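Local coordinates for exodeoxyribonuclease III (PDB 2JC4), which acts as a 3'-5' exonuclease in DNA repair, probably degrading double-stranded DNA with the help of magnesium or manganese ions, at residues 88-93 against 121-126; 105-110 against 117-122; 133-138 against 180-185. All coordinates share one frame; numbering follows the deposited sequence.

Interaction 1 of 3, residues 88-93 against 121-126; sequences QRRVIA and EQWFAA
Trp123, on helix 115-135, reaches across to Arg90 and Val91, where the chain enters strand 91-96. This is helix-on-sheet packing in the layered alpha/beta sandwich of the DNase I-like fold, close to the active-site end. No direct hydrogen bond joins the two segments; the indole carries the contact almost alone. Its CG is anti to the backbone N (chi1 -174°), which sends the flat ring off the helix and lets its long NE1-CZ2 side meet both partners. Val91 uses one branch, CG2, which packs 3.5 Å from Trp123 CZ2. Arg90 uses the aliphatic part of its chain: CD lies 3.5 Å from Trp123 NE1, and CB is 3.8 Å from Trp123 CZ2. This chain, extended from CG to NE, holds the guanidinium well above the five-membered ring, its plane 69° from the ring's, too far for more than a weak cation-pi attraction. The charged end has other work. Arg90 NH2 donates to Gln88 OE1 at 2.8 Å, while NH1 binds the carbonyl of Tyr105, a predicted active-site residue. Arginine suits the place because its methylenes pack on the indole while its N-H groups serve the acceptors around it. On the helix side, Trp123 CZ3 stands 4.0 Å above the plane of the Phe124 ring, over its centre, so the indole meets Phe124 on the helix as well as Arg90 and Val91. Tryptophan offers a broad apolar surface together with one polar N-H, and that N-H is satisfied by a water, which links it to Gln88: the water, in the plane of the indole, accepts from Trp123 NE1 at 2.9 Å and donates to the carbonyl O of Gln88.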
loop_
_atom_site.group_PDB
_atom_site.type_symbol
_atom_site.label_atom_id
_atom_site.label_comp_id
_atom_site.label_asym_id
_atom_site.label_seq_id
_atom_site.Cartn_x
_atom_site.Cartn_y
_atom_site.Cartn_z
ATOM N N GLN A 88 -5.408 12.146 -10.355
ATOM C CA GLN A 88 -5.105 11.705 -8.989
ATOM C C GLN A 88 -3.871 10.803 -8.940
ATOM O O GLN A 88 -3.803 9.772 -9.613
ATOM C CB GLN A 88 -6.323 10.997 -8.351
ATOM C CG GLN A 88 -7.539 11.964 -8.214
ATOM C CD GLN A 88 -8.627 11.478 -7.267
ATOM O OE1 GLN A 88 -8.352 10.901 -6.202
ATOM N NE2 GLN A 88 -9.876 11.703 -7.659
ATOM N N ARG A 89 -2.917 11.199 -8.108
ATOM C CA ARG A 89 -1.602 10.548 -8.095
ATOM C C ARG A 89 -1.656 9.317 -7.190
ATOM O O ARG A 89 -1.495 9.424 -5.994
ATOM C CB ARG A 89 -0.533 11.550 -7.664
ATOM C CG ARG A 89 -0.439 12.779 -8.595
ATOM C CD ARG A 89 -0.439 12.349 -10.087
ATOM N NE ARG A 89 0.081 13.411 -10.971
ATOM C CZ ARG A 89 -0.218 13.543 -12.270
ATOM N NH1 ARG A 89 -1.047 12.690 -12.893
ATOM N NH2 ARG A 89 0.309 14.560 -12.967
ATOM N N ARG A 90 -1.884 8.146 -7.803
ATOM C CA ARG A 90 -2.233 6.915 -7.026
ATOM C C ARG A 90 -1.446 5.675 -7.355
ATOM O O ARG A 90 -1.515 4.704 -6.603
ATOM C CB ARG A 90 -3.691 6.570 -7.259
ATOM C CG ARG A 90 -4.631 7.580 -6.614
ATOM C CD ARG A 90 -6.030 7.172 -6.857
ATOM N NE ARG A 90 -6.971 8.068 -6.173
ATOM C CZ ARG A 90 -7.317 7.967 -4.886
ATOM N NH1 ARG A 90 -6.729 7.041 -4.108
ATOM N NH2 ARG A 90 -8.215 8.823 -4.368
ATOM N N VAL A 91 -0.733 5.674 -8.496
ATOM C CA VAL A 91 -0.025 4.449 -8.955
ATOM C C VAL A 91 1.370 4.844 -9.473
ATOM O O VAL A 91 1.515 5.695 -10.371
ATOM C CB VAL A 91 -0.808 3.737 -10.093
ATOM C CG1 VAL A 91 -0.109 2.423 -10.546
ATOM C CG2 VAL A 91 -2.264 3.460 -9.696
ATOM N N ILE A 92 2.390 4.231 -8.891
ATOM C CA ILE A 92 3.735 4.348 -9.420
ATOM C C ILE A 92 4.348 2.959 -9.395
ATOM O O ILE A 92 4.152 2.194 -8.443
ATOM C CB ILE A 92 4.591 5.383 -8.598
ATOM C CG1 ILE A 92 5.933 5.644 -9.308
ATOM C CG2 ILE A 92 4.774 4.964 -7.099
ATOM C CD1 ILE A 92 6.711 6.834 -8.721
ATOM N N ALA A 93 5.069 2.617 -10.455
ATOM C CA ALA A 93 5.740 1.311 -10.522
ATOM C C ALA A 93 7.202 1.479 -10.932
ATOM O O ALA A 93 7.561 2.433 -11.613
ATOM C CB ALA A 93 5.016 0.366 -11.496
ATOM N N GLU A 121 -14.803 1.843 -8.378
ATOM C CA GLU A 121 -15.046 0.689 -9.257
ATOM C C GLU A 121 -14.258 0.816 -10.550
ATOM O O GLU A 121 -13.608 -0.125 -10.971
ATOM C CB GLU A 121 -16.548 0.547 -9.555
ATOM C CG GLU A 121 -16.932 -0.626 -10.474
ATOM C CD GLU A 121 -18.428 -0.656 -10.771
ATOM O OE1 GLU A 121 -19.144 0.325 -10.502
ATOM O OE2 GLU A 121 -18.887 -1.690 -11.265
ATOM N N GLN A 122 -14.322 1.984 -11.190
ATOM C CA GLN A 122 -13.692 2.134 -12.514
ATOM C C GLN A 122 -12.167 2.095 -12.359
ATOM O O GLN A 122 -11.449 1.596 -13.239
ATOM C CB GLN A 122 -14.103 3.471 -13.137
ATOM C CG GLN A 122 -15.645 3.695 -13.262
ATOM C CD GLN A 122 -16.032 5.167 -13.584
ATOM O OE1 GLN A 122 -15.474 6.130 -13.027
ATOM N NE2 GLN A 122 -17.005 5.332 -14.483
ATOM N N TRP A 123 -11.688 2.676 -11.265
ATOM C CA TRP A 123 -10.263 2.780 -10.968
ATOM C C TRP A 123 -9.701 1.357 -10.715
ATOM O O TRP A 123 -8.658 0.971 -11.252
ATOM C CB TRP A 123 -10.044 3.736 -9.774
ATOM C CG TRP A 123 -8.606 4.020 -9.498
ATOM C CD1 TRP A 123 -7.855 5.070 -9.980
ATOM C CD2 TRP A 123 -7.734 3.230 -8.711
ATOM N NE1 TRP A 123 -6.560 4.979 -9.509
ATOM C CE2 TRP A 123 -6.460 3.840 -8.752
ATOM C CE3 TRP A 123 -7.887 2.040 -8.003
ATOM C CZ2 TRP A 123 -5.360 3.305 -8.096
ATOM C CZ3 TRP A 123 -6.782 1.520 -7.338
ATOM C CH2 TRP A 123 -5.550 2.160 -7.385
ATOM N N PHE A 124 -10.391 0.562 -9.902
ATOM C CA PHE A 124 -9.938 -0.827 -9.708
ATOM C C PHE A 124 -9.918 -1.675 -10.994
ATOM O O PHE A 124 -9.031 -2.546 -11.172
ATOM C CB PHE A 124 -10.749 -1.505 -8.602
ATOM C CG PHE A 124 -10.130 -1.353 -7.232
ATOM C CD1 PHE A 124 -10.425 -0.241 -6.426
ATOM C CD2 PHE A 124 -9.226 -2.301 -6.769
ATOM C CE1 PHE A 124 -9.857 -0.069 -5.174
ATOM C CE2 PHE A 124 -8.630 -2.148 -5.493
ATOM C CZ PHE A 124 -8.954 -1.049 -4.689
ATOM N N ALA A 125 -10.899 -1.439 -11.872
ATOM C CA ALA A 125 -10.962 -2.137 -13.158
ATOM C C ALA A 125 -9.718 -1.770 -13.946
ATOM O O ALA A 125 -9.094 -2.631 -14.594
ATOM C CB ALA A 125 -12.202 -1.705 -13.935
ATOM N N ALA A 126 -9.371 -0.484 -13.919
ATOM C CA ALA A 126 -8.182 -0.015 -14.648
ATOM C C ALA A 126 -6.899 -0.588 -14.019
ATOM O O ALA A 126 -5.954 -0.952 -14.718
ATOM C CB ALA A 126 -8.132 1.509 -14.711
HETATM O O HOH W 1 -5.265 7.446 -10.460
#

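Interaction 2 of 3, residues 105-110 against 117-122. With ACT (acetate ion), chain F.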
loop_
_atom_site.group_PDB
_atom_site.type_symbol
_atom_site.label_atom_id
_atom_site.label_comp_id
_atom_site.label_asym_id
_atom_site.label_seq_id
_atom_site.Cartn_x
_atom_site.Cartn_y
_atom_site.Cartn_z
ATOM N N TYR A 105 -2.053 3.743 -4.005
ATOM C CA TYR A 105 -2.898 4.346 -3.001
ATOM C C TYR A 105 -4.313 4.285 -3.603
ATOM O O TYR A 105 -4.682 5.145 -4.423
ATOM C CB TYR A 105 -2.468 5.807 -2.678
ATOM C CG TYR A 105 -3.526 6.449 -1.825
ATOM C CD1 TYR A 105 -3.998 5.782 -0.690
ATOM C CD2 TYR A 105 -4.128 7.676 -2.186
ATOM C CE1 TYR A 105 -5.028 6.337 0.106
ATOM C CE2 TYR A 105 -5.152 8.242 -1.377
ATOM C CZ TYR A 105 -5.598 7.541 -0.259
ATOM O OH TYR A 105 -6.634 8.021 0.528
ATOM N N CYS A 106 -5.075 3.233 -3.265
ATOM C CA CYS A 106 -6.323 2.943 -3.964
ATOM C C CYS A 106 -7.413 3.880 -3.487
ATOM O O CYS A 106 -7.382 4.376 -2.338
ATOM C CB CYS A 106 -6.791 1.503 -3.733
ATOM S SG CYS A 106 -5.612 0.270 -4.364
ATOM N N VAL A 107 -8.394 4.075 -4.352
ATOM C CA VAL A 107 -9.535 4.942 -4.032
ATOM C C VAL A 107 -10.249 4.502 -2.745
ATOM O O VAL A 107 -10.685 3.355 -2.620
ATOM C CB VAL A 107 -10.546 5.016 -5.207
ATOM C CG1 VAL A 107 -11.643 6.033 -4.909
ATOM C CG2 VAL A 107 -9.813 5.374 -6.505
ATOM N N ASN A 108 -10.403 5.437 -1.812
ATOM C CA ASN A 108 -11.149 5.177 -0.600
ATOM C C ASN A 108 -12.591 4.768 -0.910
ATOM O O ASN A 108 -13.034 3.686 -0.497
ATOM C CB ASN A 108 -11.083 6.385 0.353
ATOM C CG ASN A 108 -11.844 6.136 1.672
ATOM O OD1 ASN A 108 -13.071 5.980 1.673
ATOM N ND2 ASN A 108 -11.108 6.052 2.771
ATOM N N GLY A 109 -13.321 5.628 -1.632
ATOM C CA GLY A 109 -14.681 5.302 -2.060
ATOM C C GLY A 109 -15.733 6.046 -1.266
ATOM O O GLY A 109 -16.827 6.241 -1.766
ATOM N N GLU A 110 -15.391 6.418 -0.031
ATOM C CA GLU A 110 -16.206 7.263 0.865
ATOM C C GLU A 110 -17.389 6.546 1.489
ATOM O O GLU A 110 -17.466 6.423 2.709
ATOM C CB GLU A 110 -16.697 8.536 0.154
ATOM C CG GLU A 110 -17.302 9.585 1.101
ATOM C CD GLU A 110 -17.470 10.920 0.392
ATOM O OE1 GLU A 110 -18.248 10.983 -0.596
ATOM O OE2 GLU A 110 -16.791 11.876 0.785
ATOM N N PHE A 117 -17.556 6.108 -5.014
ATOM C CA PHE A 117 -17.592 4.654 -5.082
ATOM C C PHE A 117 -17.651 4.146 -6.538
ATOM O O PHE A 117 -17.141 3.051 -6.848
ATOM C CB PHE A 117 -18.780 4.097 -4.273
ATOM C CG PHE A 117 -18.652 2.627 -3.935
ATOM C CD1 PHE A 117 -17.746 2.212 -2.963
ATOM C CD2 PHE A 117 -19.439 1.662 -4.578
ATOM C CE1 PHE A 117 -17.650 0.873 -2.611
ATOM C CE2 PHE A 117 -19.314 0.315 -4.237
ATOM C CZ PHE A 117 -18.413 -0.063 -3.259
ATOM N N LYS A 118 -18.306 4.916 -7.433
ATOM C CA LYS A 118 -18.269 4.577 -8.861
ATOM C C LYS A 118 -16.847 4.794 -9.393
ATOM O O LYS A 118 -16.360 3.990 -10.199
ATOM C CB LYS A 118 -19.286 5.393 -9.708
ATOM C CG LYS A 118 -20.757 5.132 -9.328
ATOM C CD LYS A 118 -21.565 4.609 -10.509
ATOM C CE LYS A 118 -22.872 3.952 -10.059
ATOM N NZ LYS A 118 -23.930 4.979 -9.774
ATOM N N TYR A 119 -16.216 5.890 -8.961
ATOM C CA TYR A 119 -14.795 6.141 -9.258
ATOM C C TYR A 119 -13.984 4.946 -8.787
ATOM O O TYR A 119 -13.212 4.397 -9.559
ATOM C CB TYR A 119 -14.312 7.455 -8.652
ATOM C CG TYR A 119 -12.814 7.749 -8.697
ATOM C CD1 TYR A 119 -12.049 7.546 -9.867
ATOM C CD2 TYR A 119 -12.171 8.275 -7.569
ATOM C CE1 TYR A 119 -10.650 7.835 -9.878
ATOM C CE2 TYR A 119 -10.814 8.567 -7.573
ATOM C CZ TYR A 119 -10.058 8.326 -8.734
ATOM O OH TYR A 119 -8.724 8.639 -8.715
ATOM N N LYS A 120 -14.181 4.514 -7.541
ATOM C CA LYS A 120 -13.450 3.362 -7.013
ATOM C C LYS A 120 -13.572 2.145 -7.935
ATOM O O LYS A 120 -12.575 1.472 -8.213
ATOM C CB LYS A 120 -13.915 2.982 -5.592
ATOM C CG LYS A 120 -12.996 1.986 -4.881
ATOM C CD LYS A 120 -13.453 1.740 -3.418
ATOM C CE LYS A 120 -12.402 0.931 -2.610
ATOM N NZ LYS A 120 -12.667 0.944 -1.135
ATOM N N GLU A 121 -14.803 1.843 -8.378
ATOM C CA GLU A 121 -15.046 0.689 -9.257
ATOM C C GLU A 121 -14.258 0.816 -10.550
ATOM O O GLU A 121 -13.608 -0.125 -10.971
ATOM C CB GLU A 121 -16.548 0.547 -9.555
ATOM C CG GLU A 121 -16.932 -0.626 -10.474
ATOM C CD GLU A 121 -18.428 -0.656 -10.771
ATOM O OE1 GLU A 121 -19.144 0.325 -10.502
ATOM O OE2 GLU A 121 -18.887 -1.690 -11.265
ATOM N N GLN A 122 -14.322 1.984 -11.190
ATOM C CA GLN A 122 -13.692 2.134 -12.514
ATOM C C GLN A 122 -12.167 2.095 -12.359
ATOM O O GLN A 122 -11.449 1.596 -13.239
ATOM C CB GLN A 122 -14.103 3.471 -13.137
ATOM C CG GLN A 122 -15.645 3.695 -13.262
ATOM C CD GLN A 122 -16.032 5.167 -13.584
ATOM O OE1 GLN A 122 -15.474 6.130 -13.027
ATOM N NE2 GLN A 122 -17.005 5.332 -14.483
HETATM C C ACT F . -10.207 5.182 6.045
HETATM O O ACT F . -11.417 5.215 5.740
HETATM O OXT ACT F . -9.629 6.278 6.265
HETATM C CH3 ACT F . -9.545 3.853 6.113
#
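Val107 and Gly109, in the loop that follows strand 99-105, lie against Tyr119, Lys120 and Phe117 near the start of helix 115-135. The apolar part of the contact belongs to Val107. Val107 CG2 makes a CH-pi contact over one face of the Tyr119 ring, 3.8 Å from the centroid and shifted toward the rim, while CG1 sits 3.5 Å from Tyr119 CD2. With two branches at CB, valine can grip the ring and still lean on Lys120, whose CB is 3.9 Å from Val107 CG1. The hydroxyl of Tyr119 is hydrogen-bonded to Asp86. Close backbone packing comes next. Gly109 CA is 4.0 Å from Lys120 CD, and the residue has a positive phi of 106°; glycine suits both the tight fit and the turn. Its carbonyl O lies at the edge of the Phe117 ring. The hydrogen bonds centre on Asn108 and Lys120. Asn108 OD1 accepts from Glu110 N at 2.9 Å, in the carbonyl plane and on a lone pair, closing an Asx turn. Asn108 ND2 donates to O of an acetate ion, probably from the crystallisation liquor, at 3.1 Å; His167 also binds this ion. Lys120, extended through every torsion beyond CG, runs along the loop backbone and delivers NZ to Asn108 O at 2.8 Å, meeting that oxygen from above the carbonyl plane (41° out of it). NZ also forms a salt bridge with Glu172 and a hydrogen bond with the carbonyl O of Asn148, a residue predicted to stabilise the transition state. A buried lysine amine facing two carbonyls and a carboxylate is probably held in its charged form, and it ties this loop, helix 170-180 and the Asn148 backbone together near the metal site.

Interaction 3 of 3, residues 133-138 against 180-185; sequences DEMTRH and LDLGLT
Met135, near the C-terminal end of helix 115-135, pushes its thioether into the bend formed by Leu182, Gly183 and Leu184. The chain leaves CB with CG beside the backbone N (chi1 -71°) and runs straight on through chi2, so CB and CG serve as a spacer and the contact begins at sulfur. Met135 SD sits in the corner made by two leucines, 3.7 Å from Leu182 CB and 3.8 Å from Leu184 CG. A bend at chi3 (71°) then turns the methyl onto the backbone: Met135 CE is 3.4 Å from Gly183 O and 3.5 Å from Leu182 O, with Leu184 CD2 at 3.8 Å. Methionine, unbranched and flexible, can bend its methyl onto the two carbonyls. The bend itself is built by Gly183, whose positive phi (109°) favours glycine; Gly183 N and Leu184 N both donate to Leu180 O. No hydrogen bond crosses the contact, which lies away from the annotated sites. In the fold, the turn after helix 170-180 is laid against the end of helix 115-135, Leu182 also touching Thr128, Val131 and Arg132, while Met135 and Leu184 both rest on Leu141 of strand 141-144.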
loop_
_atom_site.group_PDB
_atom_site.type_symbol
_atom_site.label_atom_id
_atom_site.label_comp_id
_atom_site.label_asym_id
_atom_site.label_seq_id
_atom_site.Cartn_x
_atom_site.Cartn_y
_atom_site.Cartn_z
ATOM N N ASP A 133 -1.221 -7.029 -17.288
ATOM C CA ASP A 133 -0.245 -6.792 -18.335
ATOM C C ASP A 133 1.173 -6.832 -17.785
ATOM O O ASP A 133 2.069 -7.498 -18.373
ATOM C CB ASP A 133 -0.547 -5.436 -18.986
ATOM C CG ASP A 133 0.481 -5.020 -20.029
ATOM O OD1 ASP A 133 0.801 -5.822 -20.923
ATOM O OD2 ASP A 133 0.967 -3.870 -19.949
ATOM N N GLU A 134 1.383 -6.161 -16.650
ATOM C CA GLU A 134 2.699 -6.124 -16.012
ATOM C C GLU A 134 3.162 -7.529 -15.640
ATOM O O GLU A 134 4.333 -7.869 -15.826
ATOM C CB GLU A 134 2.693 -5.208 -14.775
ATOM C CG GLU A 134 2.577 -3.720 -15.072
ATOM C CD GLU A 134 3.900 -3.136 -15.501
ATOM O OE1 GLU A 134 4.873 -3.273 -14.752
ATOM O OE2 GLU A 134 3.971 -2.560 -16.591
ATOM N N MET A 135 2.237 -8.351 -15.146
ATOM C CA MET A 135 2.571 -9.725 -14.772
ATOM C C MET A 135 3.047 -10.664 -15.915
ATOM O O MET A 135 3.733 -11.642 -15.650
ATOM C CB MET A 135 1.379 -10.354 -14.051
ATOM C CG MET A 135 1.167 -9.750 -12.636
ATOM S SD MET A 135 -0.304 -10.463 -11.896
ATOM C CE MET A 135 0.350 -12.121 -11.599
ATOM N N THR A 136 2.684 -10.369 -17.170
ATOM C CA THR A 136 3.184 -11.178 -18.317
ATOM C C THR A 136 4.700 -11.045 -18.535
ATOM O O THR A 136 5.279 -11.786 -19.324
ATOM C CB THR A 136 2.536 -10.775 -19.668
ATOM O OG1 THR A 136 2.901 -9.424 -19.996
ATOM C CG2 THR A 136 1.025 -10.886 -19.606
ATOM N N ARG A 137 5.324 -10.069 -17.893
ATOM C CA ARG A 137 6.717 -9.760 -18.185
ATOM C C ARG A 137 7.640 -9.909 -16.998
ATOM O O ARG A 137 8.846 -10.050 -17.175
ATOM C CB ARG A 137 6.822 -8.347 -18.727
ATOM C CG ARG A 137 6.193 -8.203 -20.045
ATOM C CD ARG A 137 6.423 -6.798 -20.629
ATOM N NE ARG A 137 5.866 -5.691 -19.861
ATOM C CZ ARG A 137 4.603 -5.303 -19.959
ATOM N NH1 ARG A 137 3.774 -5.984 -20.734
ATOM N NH2 ARG A 137 4.151 -4.262 -19.277
ATOM N N HIS A 138 7.085 -9.862 -15.788
ATOM C CA HIS A 138 7.902 -9.886 -14.573
ATOM C C HIS A 138 7.486 -11.022 -13.671
ATOM O O HIS A 138 6.444 -10.948 -13.000
ATOM C CB HIS A 138 7.758 -8.573 -13.777
ATOM C CG HIS A 138 8.046 -7.346 -14.576
ATOM N ND1 HIS A 138 9.320 -6.847 -14.743
ATOM C CD2 HIS A 138 7.219 -6.506 -15.241
ATOM C CE1 HIS A 138 9.264 -5.753 -15.481
ATOM N NE2 HIS A 138 8.000 -5.517 -15.786
ATOM N N LEU A 180 -6.215 -10.891 -6.902
ATOM C CA LEU A 180 -5.725 -12.235 -6.599
ATOM C C LEU A 180 -5.865 -13.202 -7.804
ATOM O O LEU A 180 -4.940 -13.995 -8.067
ATOM C CB LEU A 180 -6.465 -12.818 -5.386
ATOM C CG LEU A 180 -6.332 -12.053 -4.056
ATOM C CD1 LEU A 180 -7.100 -12.768 -2.949
ATOM C CD2 LEU A 180 -4.854 -11.814 -3.656
ATOM N N ASP A 181 -7.019 -13.145 -8.480
ATOM C CA ASP A 181 -7.349 -13.967 -9.677
ATOM C C ASP A 181 -6.397 -13.764 -10.887
ATOM O O ASP A 181 -6.293 -14.627 -11.786
ATOM C CB ASP A 181 -8.787 -13.672 -10.122
ATOM C CG ASP A 181 -9.828 -14.225 -9.163
ATOM O OD1 ASP A 181 -9.457 -15.004 -8.248
ATOM O OD2 ASP A 181 -11.027 -13.864 -9.337
ATOM N N LEU A 182 -5.643 -12.664 -10.873
ATOM C CA LEU A 182 -4.545 -12.499 -11.847
ATOM C C LEU A 182 -3.418 -13.526 -11.675
ATOM O O LEU A 182 -2.626 -13.736 -12.613
ATOM C CB LEU A 182 -3.944 -11.077 -11.794
ATOM C CG LEU A 182 -4.942 -9.945 -11.984
ATOM C CD1 LEU A 182 -4.283 -8.562 -11.772
ATOM C CD2 LEU A 182 -5.669 -10.032 -13.332
ATOM N N GLY A 183 -3.344 -14.137 -10.489
ATOM C CA GLY A 183 -2.277 -15.063 -10.124
ATOM C C GLY A 183 -1.350 -14.451 -9.085
ATOM O O GLY A 183 -0.113 -14.505 -9.210
ATOM N N LEU A 184 -1.963 -13.821 -8.088
ATOM C CA LEU A 184 -1.253 -13.161 -6.992
ATOM C C LEU A 184 -1.782 -13.724 -5.692
ATOM O O LEU A 184 -2.911 -14.188 -5.654
ATOM C CB LEU A 184 -1.537 -11.658 -7.025
ATOM C CG LEU A 184 -0.910 -10.881 -8.182
ATOM C CD1 LEU A 184 -1.458 -9.472 -8.080
ATOM C CD2 LEU A 184 0.648 -10.863 -8.057
ATOM N N THR A 185 -0.938 -13.698 -4.658
ATOM C CA THR A 185 -1.200 -14.260 -3.336
ATOM C C THR A 185 -1.217 -13.120 -2.313
ATOM O O THR A 185 -0.301 -12.287 -2.309
ATOM C CB THR A 185 -0.051 -15.265 -2.986
ATOM O OG1 THR A 185 -0.207 -16.450 -3.780
ATOM C CG2 THR A 185 -0.071 -15.661 -1.516
#

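How the interactions relate
All three contacts involve helix 115-135, which they meet at three places along its length. Interactions 1 and 2 have centres about 9 Å apart, share Glu121 and Gln122, and touch each other. Interaction 3 lies at the far end of the helix, about 16 Å from interaction 1 and 21 Å from interaction 2, centre to centre. Along the chain, interactions 1 and 2 both close on the helix before interaction 3 opens. Strands 91-96, 99-105, 141-144 and 185-186, which lead into or adjoin these contacts, belong to one mixed sheet, so the helix is joined to it both beside the predicted catalytic residues and away from them.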